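Local coordinates for protein TRAP-type C4-dicarboxylate:H+ symport system substrate-binding component DctP (Shewanella oneidensis, PDB 4MX6) that binds succinate and probably serves as the periplasmic component that delivers C4-dicarboxylates to a TRAP-type membrane symporter, at residues 41-46 against 53-58; 68-73 against 257-262; 88-93 against 247-252; 117-122 against 310-315. One frame throughout, in Å; residues are numbered along the deposited sequence. Where two conformers were deposited one is given.

Contacts 1, 2 and 3 lie close together, while contact 4 sits on the other side of the chain's centre, its centre about 30 Å from that of contact 1 and about 43 Å from that of contact 2. Contacts 1 and 2 share the pair of parallel strands 37-42 and 70-75, joined by a probable hydrogen bond from Phe41 N to Ser73 O (2.9 Å). Contact 1 also meets contact 3, where Met54 CE packs 4.1 Å from Val248 CG2. Contact 1 is nearest the ligand: the side chain of His43 is about 6 Å from bound succinate, against about 12 Å for that of Val249 in contact 3. Contacts 2 and 4 are remote from the binding site.

Contact 1. Residues 41-46 against 53-58; sequences FSHVVA and QMALKF
His43, whose CD2 rests 4.1 Å from Ala55 CB, is steadied by its own loop: its ND1 accepts the backbone N-H of Val45 at 3.2 Å. The donor lies in the plane of the imidazole, although the bond is bent to 142° at the hydrogen, and it probably helps to set the rotation of the ring. The rest of the contact is apolar and centres on Phe41. Its CB is directed toward helix 50-65, with CG anti to the backbone N (chi1 -167°), and the methyl of Ala55 sits almost exactly over the middle of one ring face, 4.0 Å from the centroid and 4° off the normal, a CH-pi contact. Met54 crosses this side chain at about a right angle. The bend at its chi2 sets SD beside the ring, obliquely and 3.7 Å from Phe41 CZ, a Met-aromatic contact, and CE lies at the ring edge, in plane, near CE2. Farther round the same rim, Phe41 CD2 meets CD2 of Phe58 at 3.9 Å. Five buried side chains thus join the end of strand 37-42 and the loop after it to the helix of a beta-alpha-beta unit completed by strand 70-75. Val74 and Val72 of that last strand touch Ala55 and Phe58 respectively, Leu270 of helix 260-295 packs on Met54, and the succinate-binding Lys51 stands close to His43.

Contact 2. Residues 68-73 against 257-262; sequences GEYTVS and SLPADK
Lys262 reaches back from the first turn of helix 260-295 over the tip of Tyr70 to Glu69, and each part of its chain has a different neighbour. CB lies 3.8 Å from Tyr70 OH and nearly as close to CE1, approaching the phenol obliquely. CG, anti to the carbonyl carbon (chi1 -55°), stays beside the same two atoms, with CE1 at 4.0 Å. The chain then bends at chi2 and leaves the aromatic ring: CD and CE close in on the carboxylate, CE coming to 3.1 Å from Glu69 OE1. At the tip, NZ donates to Glu69 OE1 at 2.7 Å in a salt bridge that uses the syn lone pair, on the side of the other oxygen. The two charged chains cross at about a right angle.

The bridge joins two distant parts of the sequence within a periplasmic binding protein of the TRAP family: the residue just before strand 70-75, last element of a beta-alpha-beta unit, and the start of a long helix for which Pro259 occupies the N-cap position. Next to the salt bridge, Tyr70 carries the apolar part of the contact. Its OH meets Pro259 CD at 3.5 Å, the two side chains reaching tip to tip, while CE2 lies 3.7 Å from Leu258 CD2. Leu258 in turn packs on Arg263 and Ile266 of the helix, and Tyr70 is backed by Val37 and Ile39 of the adjoining strand and by Val62 of helix 50-65.

Contact 3. Residues 88-93 against 247-252; sequences AALLLN and MVVTSD
Leu90 points from helix 86-91 toward strand 243-251 and lays its branched end across the backbone there. CG is anti to the backbone N (chi1 -177°), and the two methyls divide the work: CD2 comes 3.8 Å from Val249 CG2 and equally close to the carbonyl carbon of Thr250, whereas CD1 faces Thr250 CA and Ser251 N, both at 3.9 Å. Ser251 N is thereby buried under a hydrocarbon cover, with no polar partner in the model. Ser251 points the other way across the contact, its CB 3.7 Å from Leu90 O. Ser251 is the N-cap residue of helix 252-257, and its OG, held between the backbone N and the carbonyl carbon (chi1 70°), accepts from Phe254 N. Two waters tie this same oxygen to the opposing helix end. One lies 3.0 Å from Ser251 OG and donates to Leu91 O; the other, 2.6 Å from Ser251 OG, is hydrogen-bonded to Asn93 OD1, which also accepts from Gln96 NE2. Asn93, with positive phi, closes helix 86-91 in a Schellman motif, so the capped end of that helix is linked by water to the N-cap of helix 252-257. Strand 243-251 runs antiparallel to strand 148-158, whose Ile148 touches both Leu91 and Val249, while Val98 lies against Val249 and helix 260-295 packs on Val248.

Contact 4. Residues 117-122 against 310-315; sequences LPFLFN and QWVDVM
The Phe119 ring carries Val312 CG2 over one face, 3.9 Å from the centroid and 19° off the normal, a CH-pi contact displaced toward the rim at CG and CD1. At the edge, near the ring plane, Met315 CG lies 4.1 Å from CE2, and Trp311 CB approaches CZ obliquely at 3.7 Å. The ring therefore lodges against three residues of helix 305-326. What presents it is a type II beta turn from Leu117 to Leu120, in which Phe119 takes the third position with a positive phi of 62°. The turn belongs to the loop that precedes helix 124-132, so a non-regular segment is fastened to a helix almost two hundred residues later in the chain. Pro118, one position earlier in the turn, sets CG 3.6 Å from Met315 CB, the two side chains crossing at about a right angle. Beside this apolar patch a water joins the backbones, donating to Pro118 O at 3.1 Å and to Val312 O at 3.0 Å. Pro118 O receives a second hydrogen bond from Trp319 NE1, farther along the same helix, and Gln189 of helix 184-191 touches both Pro118 and Met315.

Contact 1. Residues 41-46 against 53-58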
loop_
_atom_site.group_PDB
_atom_site.type_symbol
_atom_site.label_atom_id
_atom_site.label_comp_id
_atom_site.label_asym_id
_atom_site.label_seq_id
_atom_site.Cartn_x
_atom_site.Cartn_y
_atom_site.Cartn_z
ATOM N N PHE A 41 -2.743 -16.316 -6.272
ATOM C CA PHE A 41 -2.285 -15.073 -5.648
ATOM C C PHE A 41 -2.653 -13.967 -6.626
ATOM O O PHE A 41 -2.107 -13.910 -7.733
ATOM C CB PHE A 41 -0.773 -15.134 -5.440
ATOM C CG PHE A 41 -0.208 -14.061 -4.523
ATOM C CD1 PHE A 41 -0.691 -12.763 -4.491
ATOM C CD2 PHE A 41 0.836 -14.374 -3.696
ATOM C CE1 PHE A 41 -0.139 -11.821 -3.636
ATOM C CE2 PHE A 41 1.382 -13.437 -2.841
ATOM C CZ PHE A 41 0.900 -12.159 -2.833
ATOM N N SER A 42 -3.601 -13.111 -6.263
ATOM C CA SER A 42 -3.963 -11.999 -7.132
ATOM C C SER A 42 -3.524 -10.681 -6.530
ATOM O O SER A 42 -3.453 -10.538 -5.313
ATOM C CB SER A 42 -5.466 -11.984 -7.430
ATOM O OG SER A 42 -6.263 -11.768 -6.274
ATOM N N HIS A 43 -3.244 -9.717 -7.394
ATOM C CA HIS A 43 -2.947 -8.366 -6.965
ATOM C C HIS A 43 -3.231 -7.364 -8.081
ATOM O O HIS A 43 -3.584 -7.747 -9.212
ATOM C CB HIS A 43 -1.505 -8.284 -6.439
ATOM C CG HIS A 43 -0.445 -8.497 -7.472
ATOM N ND1 HIS A 43 -0.082 -7.504 -8.353
ATOM C CD2 HIS A 43 0.336 -9.572 -7.751
ATOM C CE1 HIS A 43 0.887 -7.962 -9.128
ATOM N NE2 HIS A 43 1.156 -9.212 -8.788
ATOM N N VAL A 44 -3.082 -6.082 -7.754
ATOM C CA VAL A 44 -3.511 -5.003 -8.639
ATOM C C VAL A 44 -2.365 -4.248 -9.302
ATOM O O VAL A 44 -2.610 -3.315 -10.060
ATOM C CB VAL A 44 -4.426 -3.994 -7.889
ATOM C CG1 VAL A 44 -5.595 -4.732 -7.280
ATOM C CG2 VAL A 44 -3.668 -3.184 -6.835
ATOM N N VAL A 45 -1.117 -4.582 -8.991
ATOM C CA VAL A 45 0.011 -3.831 -9.532
ATOM C C VAL A 45 0.654 -4.487 -10.754
ATOM O O VAL A 45 0.346 -5.612 -11.122
ATOM C CB VAL A 45 1.073 -3.507 -8.454
ATOM C CG1 VAL A 45 0.437 -2.690 -7.323
ATOM C CG2 VAL A 45 1.759 -4.755 -7.907
ATOM N N ALA A 46 1.551 -3.740 -11.390
ATOM C CA ALA A 46 2.348 -4.278 -12.485
ATOM C C ALA A 46 3.311 -5.353 -11.967
ATOM O O ALA A 46 3.637 -5.410 -10.786
ATOM C CB ALA A 46 3.115 -3.167 -13.173
ATOM N N GLN A 53 7.036 -8.708 -7.830
ATOM C CA GLN A 53 8.198 -9.568 -7.674
ATOM C C GLN A 53 8.080 -10.476 -6.454
ATOM O O GLN A 53 8.504 -11.634 -6.505
ATOM C CB GLN A 53 9.476 -8.736 -7.612
ATOM C CG GLN A 53 9.794 -8.013 -8.919
ATOM C CD GLN A 53 9.977 -8.968 -10.065
ATOM O OE1 GLN A 53 10.974 -9.686 -10.125
ATOM N NE2 GLN A 53 9.021 -8.977 -10.984
ATOM N N MET A 54 7.521 -9.974 -5.350
ATOM C CA MET A 54 7.257 -10.821 -4.182
ATOM C C MET A 54 6.374 -12.000 -4.581
ATOM O O MET A 54 6.646 -13.146 -4.214
ATOM C CB MET A 54 6.618 -10.000 -3.061
ATOM C CG MET A 54 6.156 -10.819 -1.869
ATOM S SD MET A 54 4.445 -11.331 -2.039
ATOM C CE MET A 54 4.313 -12.486 -0.682
ATOM N N ALA A 55 5.312 -11.739 -5.341
ATOM C CA ALA A 55 4.379 -12.805 -5.698
ATOM C C ALA A 55 5.070 -13.850 -6.582
ATOM O O ALA A 55 4.866 -15.056 -6.401
ATOM C CB ALA A 55 3.154 -12.220 -6.388
ATOM N N LEU A 56 5.866 -13.396 -7.556
ATOM C CA LEU A 56 6.583 -14.338 -8.426
ATOM C C LEU A 56 7.663 -15.104 -7.669
ATOM O O LEU A 56 7.878 -16.282 -7.932
ATOM C CB LEU A 56 7.188 -13.599 -9.617
ATOM C CG LEU A 56 6.186 -13.157 -10.689
ATOM C CD1 LEU A 56 6.906 -12.383 -11.777
ATOM C CD2 LEU A 56 5.416 -14.327 -11.284
ATOM N N LYS A 57 8.335 -14.467 -6.717
ATOM C CA LYS A 57 9.321 -15.186 -5.916
ATOM C C LYS A 57 8.644 -16.283 -5.099
ATOM O O LYS A 57 9.160 -17.400 -4.983
ATOM C CB LYS A 57 10.081 -14.215 -5.007
ATOM C CG LYS A 57 11.169 -14.861 -4.157
ATOM C CD LYS A 57 12.275 -15.486 -5.001
ATOM C CE LYS A 57 13.455 -15.923 -4.156
ATOM N NZ LYS A 57 14.558 -16.456 -4.982
ATOM N N PHE A 58 7.477 -15.979 -4.543
ATOM C CA PHE A 58 6.708 -16.965 -3.785
ATOM C C PHE A 58 6.362 -18.160 -4.678
ATOM O O PHE A 58 6.551 -19.319 -4.285
ATOM C CB PHE A 58 5.473 -16.288 -3.192
ATOM C CG PHE A 58 4.529 -17.216 -2.465
ATOM C CD1 PHE A 58 4.934 -17.953 -1.364
ATOM C CD2 PHE A 58 3.211 -17.288 -2.857
ATOM C CE1 PHE A 58 4.048 -18.767 -0.708
ATOM C CE2 PHE A 58 2.322 -18.100 -2.186
ATOM C CZ PHE A 58 2.744 -18.836 -1.115
#

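Contact 2. Residues 68-73 against 257-262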
loop_
_atom_site.group_PDB
_atom_site.type_symbol
_atom_site.label_atom_id
_atom_site.label_comp_id
_atom_site.label_asym_id
_atom_site.label_seq_id
_atom_site.Cartn_x
_atom_site.Cartn_y
_atom_site.Cartn_z
ATOM N N GLY A 68 5.145 -30.704 -7.733
ATOM C CA GLY A 68 4.078 -31.658 -7.935
ATOM C C GLY A 68 3.027 -31.673 -6.843
ATOM O O GLY A 68 1.999 -32.334 -6.990
ATOM N N GLU A 69 3.274 -30.943 -5.754
ATOM C CA GLU A 69 2.346 -30.928 -4.632
ATOM C C GLU A 69 1.504 -29.654 -4.619
ATOM O O GLU A 69 0.303 -29.701 -4.354
ATOM C CB GLU A 69 3.105 -31.046 -3.312
ATOM C CG GLU A 69 3.913 -32.327 -3.158
ATOM C CD GLU A 69 4.771 -32.313 -1.900
ATOM O OE1 GLU A 69 4.207 -32.132 -0.816
ATOM O OE2 GLU A 69 6.006 -32.455 -1.996
ATOM N N TYR A 70 2.156 -28.522 -4.886
ATOM C CA TYR A 70 1.505 -27.223 -4.941
ATOM C C TYR A 70 2.065 -26.437 -6.110
ATOM O O TYR A 70 3.236 -26.572 -6.461
ATOM C CB TYR A 70 1.727 -26.431 -3.638
ATOM C CG TYR A 70 1.066 -27.074 -2.451
ATOM C CD1 TYR A 70 1.717 -28.057 -1.712
ATOM C CD2 TYR A 70 -0.228 -26.737 -2.095
ATOM C CE1 TYR A 70 1.104 -28.675 -0.644
ATOM C CE2 TYR A 70 -0.850 -27.343 -1.036
ATOM C CZ TYR A 70 -0.182 -28.313 -0.308
ATOM O OH TYR A 70 -0.795 -28.930 0.759
ATOM N N THR A 71 1.218 -25.611 -6.710
ATOM C CA THR A 71 1.655 -24.656 -7.715
ATOM C C THR A 71 1.008 -23.325 -7.384
ATOM O O THR A 71 -0.087 -23.305 -6.836
ATOM C CB THR A 71 1.254 -25.098 -9.136
ATOM O OG1 THR A 71 1.834 -24.209 -10.092
ATOM C CG2 THR A 71 -0.257 -25.117 -9.296
ATOM N N VAL A 72 1.686 -22.224 -7.700
ATOM C CA VAL A 72 1.152 -20.895 -7.436
ATOM C C VAL A 72 0.868 -20.192 -8.760
ATOM O O VAL A 72 1.769 -20.055 -9.580
ATOM C CB VAL A 72 2.137 -20.033 -6.619
ATOM C CG1 VAL A 72 1.525 -18.667 -6.319
ATOM C CG2 VAL A 72 2.523 -20.721 -5.331
ATOM N N SER A 73 -0.381 -19.778 -8.969
ATOM C CA SER A 73 -0.756 -18.966 -10.116
ATOM C C SER A 73 -0.854 -17.516 -9.675
ATOM O O SER A 73 -1.569 -17.204 -8.725
ATOM C CB SER A 73 -2.089 -19.432 -10.701
ATOM O OG SER A 73 -1.980 -20.761 -11.172
ATOM N N SER A 257 -6.729 -25.557 6.171
ATOM C CA SER A 257 -6.943 -26.724 5.305
ATOM C C SER A 257 -5.631 -27.379 4.884
ATOM O O SER A 257 -5.631 -28.501 4.366
ATOM C CB SER A 257 -7.748 -26.336 4.060
ATOM O OG SER A 257 -6.952 -25.708 3.070
ATOM N N LEU A 258 -4.517 -26.688 5.089
ATOM C CA LEU A 258 -3.216 -27.247 4.737
ATOM C C LEU A 258 -2.712 -28.210 5.806
ATOM O O LEU A 258 -2.908 -27.975 6.998
ATOM C CB LEU A 258 -2.187 -26.132 4.588
ATOM C CG LEU A 258 -2.419 -25.150 3.443
ATOM C CD1 LEU A 258 -1.519 -23.938 3.588
ATOM C CD2 LEU A 258 -2.172 -25.830 2.113
ATOM N N PRO A 259 -2.042 -29.294 5.388
ATOM C CA PRO A 259 -1.371 -30.101 6.410
ATOM C C PRO A 259 -0.256 -29.279 7.044
ATOM O O PRO A 259 0.356 -28.435 6.390
ATOM C CB PRO A 259 -0.821 -31.310 5.637
ATOM C CG PRO A 259 -0.967 -31.008 4.217
ATOM C CD PRO A 259 -1.796 -29.779 4.021
ATOM N N ALA A 260 0.007 -29.510 8.323
ATOM C CA ALA A 260 0.895 -28.618 9.063
ATOM C C ALA A 260 2.309 -28.535 8.488
ATOM O O ALA A 260 2.931 -27.460 8.495
ATOM C CB ALA A 260 0.942 -29.033 10.523
ATOM N N ASP A 261 2.820 -29.654 7.978
ATOM C CA ASP A 261 4.172 -29.656 7.438
ATOM C C ASP A 261 4.260 -28.854 6.135
ATOM O O ASP A 261 5.190 -28.061 5.950
ATOM C CB ASP A 261 4.771 -31.080 7.312
ATOM C CG ASP A 261 3.781 -32.141 6.810
ATOM O OD1 ASP A 261 2.805 -31.822 6.098
ATOM O OD2 ASP A 261 4.006 -33.333 7.156
ATOM N N LYS A 262 3.262 -28.997 5.274
ATOM C CA LYS A 262 3.228 -28.244 4.031
ATOM C C LYS A 262 3.007 -26.761 4.319
ATOM O O LYS A 262 3.610 -25.898 3.673
ATOM C CB LYS A 262 2.130 -28.781 3.104
ATOM C CG LYS A 262 2.220 -30.265 2.811
ATOM C CD LYS A 262 3.559 -30.646 2.260
ATOM C CE LYS A 262 3.744 -32.157 2.274
ATOM N NZ LYS A 262 5.076 -32.549 1.727
#

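Contact 3. Residues 88-93 against 247-252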
loop_
_atom_site.group_PDB
_atom_site.type_symbol
_atom_site.label_atom_id
_atom_site.label_comp_id
_atom_site.label_asym_id
_atom_site.label_seq_id
_atom_site.Cartn_x
_atom_site.Cartn_y
_atom_site.Cartn_z
ATOM N N ALA A 88 -13.394 -10.103 -0.546
ATOM C CA ALA A 88 -14.539 -10.997 -0.638
ATOM C C ALA A 88 -14.132 -12.311 -1.323
ATOM O O ALA A 88 -14.489 -13.399 -0.851
ATOM C CB ALA A 88 -15.678 -10.333 -1.378
ATOM N N ALA A 89 -13.369 -12.219 -2.408
ATOM C CA ALA A 89 -12.890 -13.409 -3.100
ATOM C C ALA A 89 -12.017 -14.292 -2.196
ATOM O O ALA A 89 -12.140 -15.518 -2.207
ATOM C CB ALA A 89 -12.142 -13.015 -4.352
ATOM N N LEU A 90 -11.142 -13.667 -1.425
ATOM C CA LEU A 90 -10.293 -14.383 -0.478
ATOM C C LEU A 90 -11.143 -15.210 0.490
ATOM O O LEU A 90 -10.892 -16.406 0.712
ATOM C CB LEU A 90 -9.429 -13.395 0.303
ATOM C CG LEU A 90 -8.460 -14.057 1.269
ATOM C CD1 LEU A 90 -7.301 -14.723 0.539
ATOM C CD2 LEU A 90 -7.967 -13.021 2.258
ATOM N N LEU A 91 -12.158 -14.581 1.070
ATOM C CA LEU A 91 -12.981 -15.252 2.076
ATOM C C LEU A 91 -13.860 -16.348 1.482
ATOM O O LEU A 91 -14.220 -17.293 2.180
ATOM C CB LEU A 91 -13.803 -14.234 2.876
ATOM C CG LEU A 91 -12.918 -13.391 3.806
ATOM C CD1 LEU A 91 -13.682 -12.215 4.379
ATOM C CD2 LEU A 91 -12.334 -14.247 4.934
ATOM N N LEU A 92 -14.183 -16.239 0.200
ATOM C CA LEU A 92 -14.856 -17.312 -0.522
ATOM C C LEU A 92 -13.916 -18.446 -0.944
ATOM O O LEU A 92 -14.373 -19.471 -1.440
ATOM C CB LEU A 92 -15.529 -16.760 -1.774
ATOM C CG LEU A 92 -16.698 -15.791 -1.581
ATOM C CD1 LEU A 92 -17.155 -15.277 -2.938
ATOM C CD2 LEU A 92 -17.859 -16.438 -0.840
ATOM N N ASN A 93 -12.618 -18.261 -0.738
ATOM C CA ASN A 93 -11.587 -19.177 -1.233
ATOM C C ASN A 93 -11.545 -19.253 -2.762
ATOM O O ASN A 93 -11.136 -20.277 -3.325
ATOM C CB ASN A 93 -11.689 -20.566 -0.590
ATOM C CG ASN A 93 -10.367 -21.320 -0.625
ATOM O OD1 ASN A 93 -9.291 -20.739 -0.506
ATOM N ND2 ASN A 93 -10.444 -22.631 -0.800
ATOM N N MET A 247 -0.392 -5.587 3.761
ATOM C CA MET A 247 -0.428 -6.805 4.579
ATOM C C MET A 247 -0.692 -7.990 3.664
ATOM O O MET A 247 -1.681 -7.999 2.936
ATOM C CB MET A 247 -1.495 -6.744 5.681
ATOM C CG MET A 247 -1.313 -7.864 6.685
ATOM S SD MET A 247 -2.540 -7.905 8.017
ATOM C CE MET A 247 -2.151 -6.373 8.852
ATOM N N VAL A 248 0.207 -8.969 3.686
ATOM C CA VAL A 248 0.001 -10.226 2.978
ATOM C C VAL A 248 -0.926 -11.083 3.844
ATOM O O VAL A 248 -0.639 -11.324 5.020
ATOM C CB VAL A 248 1.330 -10.944 2.706
ATOM C CG1 VAL A 248 1.091 -12.234 1.940
ATOM C CG2 VAL A 248 2.308 -10.023 1.972
ATOM N N VAL A 249 -2.058 -11.481 3.272
ATOM C CA VAL A 249 -3.084 -12.205 4.009
ATOM C C VAL A 249 -3.575 -13.435 3.268
ATOM O O VAL A 249 -3.473 -13.538 2.050
ATOM C CB VAL A 249 -4.313 -11.307 4.314
ATOM C CG1 VAL A 249 -3.927 -10.134 5.213
ATOM C CG2 VAL A 249 -4.952 -10.784 3.049
ATOM N N THR A 250 -4.123 -14.359 4.044
ATOM C CA THR A 250 -4.853 -15.502 3.521
ATOM C C THR A 250 -6.155 -15.646 4.306
ATOM O O THR A 250 -6.423 -14.865 5.223
ATOM C CB THR A 250 -4.006 -16.804 3.575
ATOM O OG1 THR A 250 -4.682 -17.868 2.899
ATOM C CG2 THR A 250 -3.722 -17.257 4.989
ATOM N N SER A 251 -6.975 -16.626 3.950
ATOM C CA SER A 251 -8.164 -16.916 4.742
ATOM C C SER A 251 -7.847 -17.986 5.772
ATOM O O SER A 251 -7.043 -18.895 5.536
ATOM C CB SER A 251 -9.348 -17.357 3.881
ATOM O OG SER A 251 -9.134 -18.642 3.324
ATOM N N ASP A 252 -8.507 -17.892 6.913
ATOM C CA ASP A 252 -8.371 -18.886 7.947
ATOM C C ASP A 252 -8.741 -20.261 7.408
ATOM O O ASP A 252 -8.077 -21.249 7.717
ATOM C CB ASP A 252 -9.266 -18.497 9.114
ATOM C CG ASP A 252 -9.080 -19.378 10.300
ATOM O OD1 ASP A 252 -7.964 -19.352 10.872
ATOM O OD2 ASP A 252 -10.048 -20.085 10.655
HETATM O O HOH W 1 -11.915 -19.334 2.594
HETATM O O HOH W 2 -8.431 -18.446 0.788
#

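Contact 4. Residues 117-122 against 310-315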
loop_
_atom_site.group_PDB
_atom_site.type_symbol
_atom_site.label_atom_id
_atom_site.label_comp_id
_atom_site.label_asym_id
_atom_site.label_seq_id
_atom_site.Cartn_x
_atom_site.Cartn_y
_atom_site.Cartn_z
ATOM N N LEU A 117 -2.377 7.652 8.604
ATOM C CA LEU A 117 -2.312 9.010 9.158
ATOM C C LEU A 117 -1.196 9.829 8.492
ATOM O O LEU A 117 -0.056 9.371 8.382
ATOM C CB LEU A 117 -2.137 8.976 10.677
ATOM C CG LEU A 117 -3.332 8.412 11.453
ATOM C CD1 LEU A 117 -3.016 8.338 12.931
ATOM C CD2 LEU A 117 -4.595 9.236 11.233
ATOM N N PRO A 118 -1.520 11.048 8.049
ATOM C CA PRO A 118 -0.524 11.805 7.289
ATOM C C PRO A 118 0.648 12.276 8.146
ATOM O O PRO A 118 0.455 12.813 9.237
ATOM C CB PRO A 118 -1.334 12.982 6.740
ATOM C CG PRO A 118 -2.558 13.070 7.645
ATOM C CD PRO A 118 -2.857 11.670 8.011
ATOM N N PHE A 119 1.850 12.061 7.637
ATOM C CA PHE A 119 3.101 12.449 8.279
ATOM C C PHE A 119 3.331 11.750 9.632
ATOM O O PHE A 119 4.133 12.205 10.446
ATOM C CB PHE A 119 3.204 13.976 8.429
ATOM C CG PHE A 119 3.229 14.710 7.110
ATOM C CD1 PHE A 119 4.375 14.743 6.342
ATOM C CD2 PHE A 119 2.103 15.366 6.647
ATOM C CE1 PHE A 119 4.387 15.422 5.128
ATOM C CE2 PHE A 119 2.121 16.036 5.438
ATOM C CZ PHE A 119 3.266 16.066 4.687
ATOM N N LEU A 120 2.684 10.615 9.857
ATOM C CA LEU A 120 2.931 9.857 11.079
ATOM C C LEU A 120 4.356 9.301 11.125
ATOM O O LEU A 120 5.043 9.407 12.146
ATOM C CB LEU A 120 1.907 8.732 11.213
ATOM C CG LEU A 120 2.041 7.844 12.453
ATOM C CD1 LEU A 120 1.982 8.648 13.751
ATOM C CD2 LEU A 120 0.946 6.779 12.411
ATOM N N PHE A 121 4.770 8.670 10.030
ATOM C CA PHE A 121 6.095 8.078 9.930
ATOM C C PHE A 121 7.011 8.955 9.091
ATOM O O PHE A 121 6.642 9.410 8.005
ATOM C CB PHE A 121 6.005 6.701 9.278
ATOM C CG PHE A 121 5.114 5.752 10.015
ATOM C CD1 PHE A 121 5.510 5.191 11.219
ATOM C CD2 PHE A 121 3.871 5.415 9.514
ATOM C CE1 PHE A 121 4.680 4.310 11.906
ATOM C CE2 PHE A 121 3.046 4.532 10.207
ATOM C CZ PHE A 121 3.460 3.997 11.406
ATOM N N ASN A 122 8.214 9.202 9.592
ATOM C CA ASN A 122 9.159 10.046 8.869
ATOM C C ASN A 122 9.616 9.380 7.578
ATOM O O ASN A 122 9.805 10.036 6.537
ATOM C CB ASN A 122 10.406 10.325 9.712
ATOM C CG ASN A 122 10.135 11.233 10.895
ATOM O OD1 ASN A 122 9.097 11.889 10.964
ATOM N ND2 ASN A 122 11.082 11.287 11.830
ATOM N N GLN A 310 4.364 23.219 7.097
ATOM C CA GLN A 310 3.009 23.720 6.889
ATOM C C GLN A 310 2.064 22.558 6.573
ATOM O O GLN A 310 0.942 22.490 7.075
ATOM C CB GLN A 310 2.976 24.764 5.768
ATOM C CG GLN A 310 3.640 26.071 6.166
ATOM C CD GLN A 310 3.640 27.164 5.107
ATOM O OE1 GLN A 310 3.536 26.928 3.913
ATOM N NE2 GLN A 310 3.805 28.381 5.564
ATOM N N TRP A 311 2.520 21.638 5.732
ATOM C CA TRP A 311 1.729 20.445 5.431
ATOM C C TRP A 311 1.520 19.560 6.668
ATOM O O TRP A 311 0.426 19.048 6.906
ATOM C CB TRP A 311 2.408 19.645 4.321
ATOM C CG TRP A 311 2.148 20.111 2.908
ATOM C CD1 TRP A 311 2.964 20.854 2.113
ATOM C CD2 TRP A 311 0.981 19.826 2.139
ATOM N NE1 TRP A 311 2.377 21.038 0.889
ATOM C CE2 TRP A 311 1.160 20.406 0.875
ATOM C CE3 TRP A 311 -0.187 19.107 2.394
ATOM C CZ2 TRP A 311 0.188 20.312 -0.130
ATOM C CZ3 TRP A 311 -1.147 19.007 1.399
ATOM C CH2 TRP A 311 -0.945 19.590 0.155
ATOM N N VAL A 312 2.574 19.355 7.442
ATOM C CA VAL A 312 2.447 18.553 8.655
ATOM C C VAL A 312 1.382 19.146 9.574
ATOM O O VAL A 312 0.501 18.435 10.079
ATOM C CB VAL A 312 3.786 18.460 9.405
ATOM C CG1 VAL A 312 3.621 17.767 10.755
ATOM C CG2 VAL A 312 4.804 17.734 8.553
ATOM N N ASP A 313 1.470 20.450 9.798
ATOM C CA ASP A 313 0.602 21.111 10.763
ATOM C C ASP A 313 -0.873 21.032 10.387
ATOM O O ASP A 313 -1.722 20.792 11.242
ATOM C CB ASP A 313 1.011 22.582 10.923
ATOM C CG ASP A 313 2.341 22.755 11.643
ATOM O OD1 ASP A 313 2.862 21.775 12.213
ATOM O OD2 ASP A 313 2.862 23.890 11.653
ATOM N N VAL A 314 -1.180 21.252 9.111
ATOM C CA VAL A 314 -2.563 21.240 8.659
ATOM C C VAL A 314 -3.165 19.824 8.675
ATOM O O VAL A 314 -4.389 19.663 8.694
ATOM C CB VAL A 314 -2.672 21.871 7.249
ATOM C CG1 VAL A 314 -2.195 20.916 6.173
ATOM C CG2 VAL A 314 -4.080 22.291 6.962
ATOM N N MET A 315 -2.315 18.800 8.690
ATOM C CA MET A 315 -2.768 17.410 8.674
ATOM C C MET A 315 -2.980 16.814 10.067
ATOM O O MET A 315 -3.640 15.797 10.193
ATOM C CB MET A 315 -1.797 16.533 7.879
ATOM C CG MET A 315 -1.807 16.814 6.403
ATOM S SD MET A 315 -3.420 16.527 5.673
ATOM C CE MET A 315 -3.054 16.926 3.960
HETATM O O HOH W 3 0.827 15.508 10.731
#